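Local structure of VC0179-like protein (Escherichia coli, 4XJ6) at residues 322-334 / 363-377. The protein probably joins two nucleoside triphosphates into a cyclic dinucleotide, as a magnesium-binding nucleotidyltransferase homologous to cyclic GMP-AMP synthase. Sequence-based numbering, arbitrary orientation.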
ATOM      1  N   MET A 322      20.593  -8.586 -10.229  1.00 20.60           N
ATOM      2  CA  MET A 322      19.477  -9.424  -9.796  1.00 27.37           C
ATOM      3  C   MET A 322      19.976 -10.753  -9.238  1.00 26.90           C
ATOM      4  O   MET A 322      19.393 -11.302  -8.303  1.00 27.66           O
ATOM      5  CB  MET A 322      18.501  -9.674 -10.948  1.00 19.33           C
ATOM      6  CG  MET A 322      17.611  -8.484 -11.283  1.00 19.04           C
ATOM      7  SD  MET A 322      16.615  -7.935  -9.880  1.00 23.81           S
ATOM      8  CE  MET A 322      15.589  -9.374  -9.612  1.00 27.46           C
ATOM      9  N   LYS A 323      21.058 -11.261  -9.818  1.00 23.03           N
ATOM     10  CA  LYS A 323      21.683 -12.490  -9.340  1.00 28.89           C
ATOM     11  C   LYS A 323      22.293 -12.274  -7.959  1.00 29.56           C
ATOM     12  O   LYS A 323      22.215 -13.146  -7.093  1.00 30.17           O
ATOM     13  CB  LYS A 323      22.748 -12.972 -10.325  1.00 28.18           C
ATOM     14  CG  LYS A 323      22.187 -13.685 -11.544  1.00 28.49           C
ATOM     15  CD  LYS A 323      23.246 -13.849 -12.617  1.00 27.70           C
ATOM     16  CE  LYS A 323      24.477 -14.559 -12.079  1.00 28.95           C
ATOM     17  NZ  LYS A 323      25.585 -14.563 -13.075  1.00 29.71           N
ATOM     18  N   LEU A 324      22.894 -11.105  -7.761  1.00 22.29           N
ATOM     19  CA  LEU A 324      23.447 -10.731  -6.464  1.00 29.31           C
ATOM     20  C   LEU A 324      22.348 -10.662  -5.411  1.00 24.04           C
ATOM     21  O   LEU A 324      22.490 -11.187  -4.307  1.00 24.79           O
ATOM     22  CB  LEU A 324      24.167  -9.386  -6.559  1.00 25.39           C
ATOM     23  CG  LEU A 324      24.574  -8.737  -5.236  1.00 27.88           C
ATOM     24  CD1 LEU A 324      25.611  -9.587  -4.514  1.00 28.70           C
ATOM     25  CD2 LEU A 324      25.091  -7.320  -5.462  1.00 29.65           C
ATOM     26  N   ILE A 325      21.251 -10.006  -5.772  1.00 21.52           N
ATOM     27  CA  ILE A 325      20.109  -9.846  -4.881  1.00 22.16           C
ATOM     28  C   ILE A 325      19.484 -11.189  -4.513  1.00 24.52           C
ATOM     29  O   ILE A 325      19.214 -11.453  -3.341  1.00 23.88           O
ATOM     30  CB  ILE A 325      19.045  -8.936  -5.520  1.00 22.51           C
ATOM     31  CG1 ILE A 325      19.546  -7.492  -5.558  1.00 25.63           C
ATOM     32  CG2 ILE A 325      17.727  -9.012  -4.761  1.00 18.40           C
ATOM     33  CD1 ILE A 325      18.630  -6.561  -6.303  1.00 30.38           C
ATOM     34  N   ALA A 326      19.268 -12.033  -5.518  1.00 23.47           N
ATOM     35  CA  ALA A 326      18.648 -13.341  -5.319  1.00 23.32           C
ATOM     36  C   ALA A 326      19.470 -14.215  -4.377  1.00 27.02           C
ATOM     37  O   ALA A 326      18.924 -14.901  -3.515  1.00 26.65           O
ATOM     38  CB  ALA A 326      18.457 -14.043  -6.656  1.00 19.41           C
ATOM     39  N   ARG A 327      20.788 -14.179  -4.546  1.00 21.21           N
ATOM     40  CA  ARG A 327      21.696 -14.977  -3.728  1.00 31.90           C
ATOM     41  C   ARG A 327      21.636 -14.593  -2.249  1.00 30.89           C
ATOM     42  O   ARG A 327      21.636 -15.459  -1.372  1.00 27.46           O
ATOM     43  CB  ARG A 327      23.132 -14.832  -4.242  1.00 29.24           C
ATOM     44  CG  ARG A 327      24.204 -15.306  -3.268  1.00 38.39           C
ATOM     45  CD  ARG A 327      24.315 -16.820  -3.234  1.00 45.47           C
ATOM     46  NE  ARG A 327      25.278 -17.311  -4.214  1.00 48.90           N
ATOM     47  CZ  ARG A 327      26.262 -18.160  -3.940  1.00 51.55           C
ATOM     48  NH1 ARG A 327      26.418 -18.623  -2.708  1.00 52.30           N
ATOM     49  NH2 ARG A 327      27.089 -18.549  -4.901  1.00 50.88           N
ATOM     50  N   LEU A 328      21.571 -13.293  -1.981  1.00 29.88           N
ATOM     51  CA  LEU A 328      21.704 -12.779  -0.621  1.00 27.92           C
ATOM     52  C   LEU A 328      20.366 -12.510   0.064  1.00 29.32           C
ATOM     53  O   LEU A 328      20.313 -12.343   1.284  1.00 29.64           O
ATOM     54  CB  LEU A 328      22.537 -11.497  -0.634  1.00 26.79           C
ATOM     55  CG  LEU A 328      24.022 -11.682  -0.948  1.00 31.25           C
ATOM     56  CD1 LEU A 328      24.749 -10.347  -0.964  1.00 29.75           C
ATOM     57  CD2 LEU A 328      24.652 -12.626   0.064  1.00 36.94           C
ATOM     58  N   LEU A 329      19.292 -12.468  -0.718  1.00 29.24           N
ATOM     59  CA  LEU A 329      17.964 -12.167  -0.182  1.00 29.41           C
ATOM     60  C   LEU A 329      17.520 -13.093   0.962  1.00 28.86           C
ATOM     61  O   LEU A 329      16.980 -12.609   1.956  1.00 26.92           O
ATOM     62  CB  LEU A 329      16.917 -12.203  -1.298  1.00 29.95           C
ATOM     63  CG  LEU A 329      15.553 -11.640  -0.909  1.00 34.10           C
ATOM     64  CD1 LEU A 329      15.619 -10.123  -0.768  1.00 29.64           C
ATOM     65  CD2 LEU A 329      14.485 -12.054  -1.910  1.00 35.54           C
ATOM     66  N   PRO A 330      17.736 -14.420   0.837  1.00 27.60           N
ATOM     67  CA  PRO A 330      17.294 -15.268   1.953  1.00 27.17           C
ATOM     68  C   PRO A 330      18.054 -15.003   3.252  1.00 32.45           C
ATOM     69  O   PRO A 330      17.497 -15.176   4.337  1.00 33.17           O
ATOM     70  CB  PRO A 330      17.574 -16.687   1.449  1.00 23.20           C
ATOM     71  CG  PRO A 330      17.622 -16.568  -0.025  1.00 24.03           C
ATOM     72  CD  PRO A 330      18.220 -15.234  -0.294  1.00 26.02           C
ATOM     73  N   GLU A 331      19.310 -14.584   3.141  1.00 34.30           N
ATOM     74  CA  GLU A 331      20.126 -14.323   4.320  1.00 37.54           C
ATOM     75  C   GLU A 331      19.726 -13.013   4.985  1.00 34.03           C
ATOM     76  O   GLU A 331      19.883 -12.850   6.194  1.00 36.99           O
ATOM     77  CB  GLU A 331      21.609 -14.303   3.956  1.00 45.37           C
ATOM     78  CG  GLU A 331      22.132 -15.635   3.445  1.00 58.40           C
ATOM     79  CD  GLU A 331      21.929 -16.767   4.438  1.00 68.79           C
ATOM     80  OE1 GLU A 331      22.040 -16.528   5.660  1.00 72.87           O
ATOM     81  OE2 GLU A 331      21.652 -17.901   3.992  1.00 72.17           O
ATOM     82  N   GLU A 332      19.209 -12.083   4.190  1.00 32.11           N
ATOM     83  CA  GLU A 332      18.694 -10.830   4.725  1.00 32.07           C
ATOM     84  C   GLU A 332      17.504 -11.081   5.634  1.00 31.00           C
ATOM     85  O   GLU A 332      17.415 -10.520   6.727  1.00 33.53           O
ATOM     86  CB  GLU A 332      18.293  -9.884   3.598  1.00 30.42           C
ATOM     87  CG  GLU A 332      19.462  -9.184   2.960  1.00 32.93           C
ATOM     88  CD  GLU A 332      20.290  -8.418   3.969  1.00 32.35           C
ATOM     89  OE1 GLU A 332      19.699  -7.716   4.816  1.00 34.76           O
ATOM     90  OE2 GLU A 332      21.530  -8.526   3.920  1.00 34.19           O
ATOM     91  N   PHE A 333      16.591 -11.929   5.172  1.00 22.49           N
ATOM     92  CA  PHE A 333      15.399 -12.267   5.938  1.00 22.45           C
ATOM     93  C   PHE A 333      15.725 -13.226   7.078  1.00 28.39           C
ATOM     94  O   PHE A 333      14.972 -13.322   8.045  1.00 32.83           O
ATOM     95  CB  PHE A 333      14.330 -12.863   5.019  1.00 21.07           C
ATOM     96  CG  PHE A 333      13.599 -11.836   4.198  1.00 23.42           C
ATOM     97  CD1 PHE A 333      14.209 -11.235   3.113  1.00 23.09           C
ATOM     98  CD2 PHE A 333      12.301 -11.468   4.518  1.00 28.39           C
ATOM     99  CE1 PHE A 333      13.540 -10.285   2.362  1.00 24.02           C
ATOM    100  CE2 PHE A 333      11.627 -10.521   3.772  1.00 29.67           C
ATOM    101  CZ  PHE A 333      12.251  -9.926   2.690  1.00 26.52           C
ATOM    102  N   ASN A 334      16.848 -13.931   6.964  1.00 30.01           N
ATOM    103  CA  ASN A 334      17.337 -14.768   8.055  1.00 31.08           C
ATOM    104  C   ASN A 334      17.957 -13.915   9.153  1.00 30.24           C
ATOM    105  O   ASN A 334      17.892 -14.255  10.333  1.00 33.46           O
ATOM    106  CB  ASN A 334      18.355 -15.790   7.543  1.00 24.89           C
ATOM    107  CG  ASN A 334      17.694 -17.033   6.987  1.00 32.08           C
ATOM    108  OD1 ASN A 334      16.628 -17.442   7.449  1.00 27.59           O
ATOM    109  ND2 ASN A 334      18.327 -17.647   5.994  1.00 32.78           N
ATOM    110  N   VAL A 363      11.137 -17.778   3.114  1.00 20.55           N
ATOM    111  CA  VAL A 363      12.586 -17.833   2.941  1.00 25.10           C
ATOM    112  C   VAL A 363      12.997 -18.970   2.006  1.00 25.94           C
ATOM    113  O   VAL A 363      13.891 -18.806   1.175  1.00 21.01           O
ATOM    114  CB  VAL A 363      13.304 -18.006   4.294  1.00 21.62           C
ATOM    115  CG1 VAL A 363      14.814 -18.032   4.104  1.00 23.50           C
ATOM    116  CG2 VAL A 363      12.907 -16.887   5.250  1.00 22.10           C
ATOM    117  N   GLU A 364      12.340 -20.117   2.140  1.00 21.94           N
ATOM    118  CA  GLU A 364      12.652 -21.264   1.300  1.00 22.64           C
ATOM    119  C   GLU A 364      12.204 -21.022  -0.137  1.00 33.05           C
ATOM    120  O   GLU A 364      12.777 -21.578  -1.074  1.00 32.77           O
ATOM    121  CB  GLU A 364      12.009 -22.534   1.855  1.00 23.88           C
ATOM    122  CG  GLU A 364      12.579 -22.967   3.200  1.00 32.35           C
ATOM    123  CD  GLU A 364      12.309 -24.427   3.507  1.00 36.71           C
ATOM    124  OE1 GLU A 364      11.971 -25.176   2.568  1.00 37.62           O
ATOM    125  OE2 GLU A 364      12.436 -24.825   4.685  1.00 38.38           O
ATOM    126  N   THR A 365      11.180 -20.191  -0.307  1.00 30.42           N
ATOM    127  CA  THR A 365      10.753 -19.782  -1.641  1.00 20.48           C
ATOM    128  C   THR A 365      11.784 -18.831  -2.236  1.00 27.93           C
ATOM    129  O   THR A 365      12.095 -18.895  -3.422  1.00 34.28           O
ATOM    130  CB  THR A 365       9.372 -19.092  -1.626  1.00 22.05           C
ATOM    131  OG1 THR A 365       8.383 -20.000  -1.125  1.00 20.93           O
ATOM    132  CG2 THR A 365       8.982 -18.650  -3.034  1.00 19.63           C
ATOM    133  N   MET A 366      12.315 -17.953  -1.390  1.00 24.69           N
ATOM    134  CA  MET A 366      13.343 -17.001  -1.800  1.00 24.75           C
ATOM    135  C   MET A 366      14.612 -17.710  -2.253  1.00 27.65           C
ATOM    136  O   MET A 366      15.254 -17.294  -3.218  1.00 19.48           O
ATOM    137  CB  MET A 366      13.680 -16.039  -0.660  1.00 18.82           C
ATOM    138  CG  MET A 366      12.584 -15.048  -0.343  1.00 26.14           C
ATOM    139  SD  MET A 366      13.035 -13.937   1.001  1.00 32.94           S
ATOM    140  CE  MET A 366      11.638 -12.824   0.955  1.00 17.79           C
ATOM    141  N   GLU A 367      14.972 -18.778  -1.549  1.00 21.10           N
ATOM    142  CA  GLU A 367      16.171 -19.545  -1.872  1.00 21.57           C
ATOM    143  C   GLU A 367      16.066 -20.181  -3.257  1.00 21.76           C
ATOM    144  O   GLU A 367      17.076 -20.471  -3.897  1.00 27.90           O
ATOM    145  CB  GLU A 367      16.412 -20.620  -0.813  1.00 25.13           C
ATOM    146  CG  GLU A 367      16.839 -20.064   0.542  1.00 31.86           C
ATOM    147  CD  GLU A 367      16.783 -21.097   1.650  1.00 38.19           C
ATOM    148  OE1 GLU A 367      16.087 -22.118   1.476  1.00 43.32           O
ATOM    149  OE2 GLU A 367      17.434 -20.887   2.695  1.00 43.34           O
ATOM    150  N   GLY A 368      14.840 -20.384  -3.727  1.00 22.41           N
ATOM    151  CA  GLY A 368      14.626 -20.983  -5.031  1.00 21.70           C
ATOM    152  C   GLY A 368      14.946 -20.054  -6.189  1.00 26.29           C
ATOM    153  O   GLY A 368      15.236 -20.510  -7.295  1.00 30.45           O
ATOM    154  N   LEU A 369      14.896 -18.749  -5.932  1.00 25.09           N
ATOM    155  CA  LEU A 369      15.081 -17.750  -6.983  1.00 26.93           C
ATOM    156  C   LEU A 369      16.460 -17.789  -7.638  1.00 28.09           C
ATOM    157  O   LEU A 369      16.563 -17.768  -8.865  1.00 27.99           O
ATOM    158  CB  LEU A 369      14.829 -16.347  -6.430  1.00 19.91           C
ATOM    159  CG  LEU A 369      15.038 -15.210  -7.434  1.00 21.06           C
ATOM    160  CD1 LEU A 369      14.185 -15.418  -8.684  1.00 19.48           C
ATOM    161  CD2 LEU A 369      14.752 -13.854  -6.802  1.00 17.70           C
ATOM    162  N   TYR A 370      17.510 -17.827  -6.823  1.00 26.87           N
ATOM    163  CA  TYR A 370      18.882 -17.780  -7.325  1.00 25.21           C
ATOM    164  C   TYR A 370      19.177 -18.922  -8.291  1.00 26.92           C
ATOM    165  O   TYR A 370      19.913 -18.751  -9.264  1.00 29.91           O
ATOM    166  CB  TYR A 370      19.873 -17.810  -6.159  1.00 22.11           C
ATOM    167  CG  TYR A 370      21.318 -17.611  -6.565  1.00 42.24           C
ATOM    168  CD1 TYR A 370      21.708 -16.497  -7.298  1.00 36.65           C
ATOM    169  CD2 TYR A 370      22.294 -18.525  -6.198  1.00 45.10           C
ATOM    170  CE1 TYR A 370      23.025 -16.308  -7.667  1.00 34.14           C
ATOM    171  CE2 TYR A 370      23.615 -18.345  -6.558  1.00 44.75           C
ATOM    172  CZ  TYR A 370      23.976 -17.232  -7.292  1.00 39.02           C
ATOM    173  OH  TYR A 370      25.291 -17.048  -7.658  1.00 44.19           O
ATOM    174  N   GLY A 371      18.589 -20.085  -8.027  1.00 22.87           N
ATOM    175  CA  GLY A 371      18.782 -21.243  -8.879  1.00 30.83           C
ATOM    176  C   GLY A 371      18.130 -21.082 -10.234  1.00 31.46           C
ATOM    177  O   GLY A 371      18.649 -21.544 -11.247  1.00 25.02           O
ATOM    178  N   ILE A 372      16.981 -20.417 -10.244  1.00 30.41           N
ATOM    179  CA  ILE A 372      16.237 -20.177 -11.471  1.00 27.90           C
ATOM    180  C   ILE A 372      16.998 -19.236 -12.408  1.00 26.73           C
ATOM    181  O   ILE A 372      17.093 -19.483 -13.612  1.00 24.15           O
ATOM    182  CB  ILE A 372      14.846 -19.591 -11.164  1.00 25.50           C
ATOM    183  CG1 ILE A 372      13.967 -20.643 -10.482  1.00 21.80           C
ATOM    184  CG2 ILE A 372      14.195 -19.059 -12.431  1.00 21.34           C
ATOM    185  CD1 ILE A 372      12.663 -20.094  -9.953  1.00 26.81           C
ATOM    186  N   LEU A 373      17.554 -18.169 -11.842  1.00 21.64           N
ATOM    187  CA  LEU A 373      18.280 -17.166 -12.616  1.00 24.00           C
ATOM    188  C   LEU A 373      19.559 -17.723 -13.240  1.00 27.19           C
ATOM    189  O   LEU A 373      20.020 -17.233 -14.273  1.00 23.33           O
ATOM    190  CB  LEU A 373      18.620 -15.960 -11.738  1.00 26.04           C
ATOM    191  CG  LEU A 373      17.434 -15.183 -11.166  1.00 28.74           C
ATOM    192  CD1 LEU A 373      17.917 -13.955 -10.413  1.00 19.51           C
ATOM    193  CD2 LEU A 373      16.458 -14.792 -12.270  1.00 19.61           C
ATOM    194  N   LEU A 374      20.130 -18.743 -12.609  1.00 23.77           N
ATOM    195  CA  LEU A 374      21.373 -19.337 -13.089  1.00 25.26           C
ATOM    196  C   LEU A 374      21.123 -20.449 -14.100  1.00 30.49           C
ATOM    197  O   LEU A 374      21.927 -20.659 -15.008  1.00 32.93           O
ATOM    198  CB  LEU A 374      22.189 -19.873 -11.918  1.00 28.62           C
ATOM    199  CG  LEU A 374      22.940 -18.815 -11.115  1.00 35.77           C
ATOM    200  CD1 LEU A 374      23.250 -19.360  -9.748  1.00 43.27           C
ATOM    201  CD2 LEU A 374      24.216 -18.413 -11.837  1.00 35.45           C
ATOM    202  N   ALA A 375      20.014 -21.163 -13.932  1.00 29.06           N
ATOM    203  CA  ALA A 375      19.627 -22.206 -14.874  1.00 31.45           C
ATOM    204  C   ALA A 375      19.258 -21.570 -16.205  1.00 26.79           C
ATOM    205  O   ALA A 375      19.596 -22.081 -17.271  1.00 39.51           O
ATOM    206  CB  ALA A 375      18.467 -23.024 -14.323  1.00 26.88           C
ATOM    207  N   ALA A 376      18.561 -20.440 -16.120  1.00 26.53           N
ATOM    208  CA  ALA A 376      18.198 -19.655 -17.291  1.00 28.09           C
ATOM    209  C   ALA A 376      19.450 -19.183 -18.020  1.00 31.79           C
ATOM    210  O   ALA A 376      19.567 -19.323 -19.238  1.00 32.79           O
ATOM    211  CB  ALA A 376      17.338 -18.467 -16.889  1.00 23.79           C
ATOM    212  N   GLU A 377      20.378 -18.620 -17.252  1.00 33.24           N
ATOM    213  CA  GLU A 377      21.656 -18.141 -17.758  1.00 32.41           C
ATOM    214  C   GLU A 377      22.435 -19.230 -18.496  1.00 35.77           C
ATOM    215  O   GLU A 377      23.125 -18.960 -19.481  1.00 29.43           O
ATOM    216  CB  GLU A 377      22.479 -17.588 -16.590  1.00 33.90           C
ATOM    217  CG  GLU A 377      23.934 -17.322 -16.898  1.00 38.60           C
ATOM    218  CD  GLU A 377      24.665 -16.714 -15.719  1.00 43.28           C
ATOM    219  OE1 GLU A 377      24.173 -15.708 -15.162  1.00 38.69           O
ATOM    220  OE2 GLU A 377      25.729 -17.247 -15.343  1.00 49.56           O
TER
HETATM  221  O   HOH W   1      17.775 -17.176  -3.767  1.00 17.33           O
HETATM  222  O   HOH W   2      17.520 -20.564   5.446  1.00 34.13           O
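Met366 reaches across to Phe333 and lays its methyl group on the aromatic face: CE sits 3.4 Å from Phe333 CZ, over the centre of the ring, and SD follows over the same ring in a Met-aromatic contact. Its chain, extended beyond CG, carries the thioether that far, and SD also meets Leu329 CD2. Met366 also touches Trp285 of helix 274-289, while an edge-to-face partner of Phe333 is Phe349. One turn from Pro330, Ala326 CB presses on Leu369 CG (3.7 Å) and Leu373 CD1, with Tyr370 CA and CB beside it; the small side chain is consistent with the close approach of the antiparallel helices 322-334 and 363-377, 7.7 Å axis to axis. Pro330 lacks an amide hydrogen, and the backbone is kinked there; its ring packs CB against Glu367 CG (3.6 Å). Between the two helices a water donates to Ala326 O, which the proline leaves without its helical donor, and to Met366 O, and accepts from Tyr370 N. Further out, Tyr370 is sandwiched: Arg327 CB stands over the centre of one face in a CH-pi contact, and Leu374 CD1 covers the opposite face nearer the rim. Chi1 of Arg327 (165°) sets CG beside the ring, and bends at chi2 and chi3 bring CD over the same face, the guanidinium turned 48° from the ring plane. Lys323 lies as a knob among Tyr370, Leu373, Leu374 and Glu377, and NZ donates a 2.8 Å hydrogen bond to the syn lone pair of Glu377 OE1, within a salt bridge. At the other end a second water links Asn334 ND2 to Glu367 OE2, whereas Asn334 OD1 is taken by Arg360. Apolar packing thus probably holds this C-terminal-domain pair together, water making good the donor lost at the proline kink and the ion pair fastening one end.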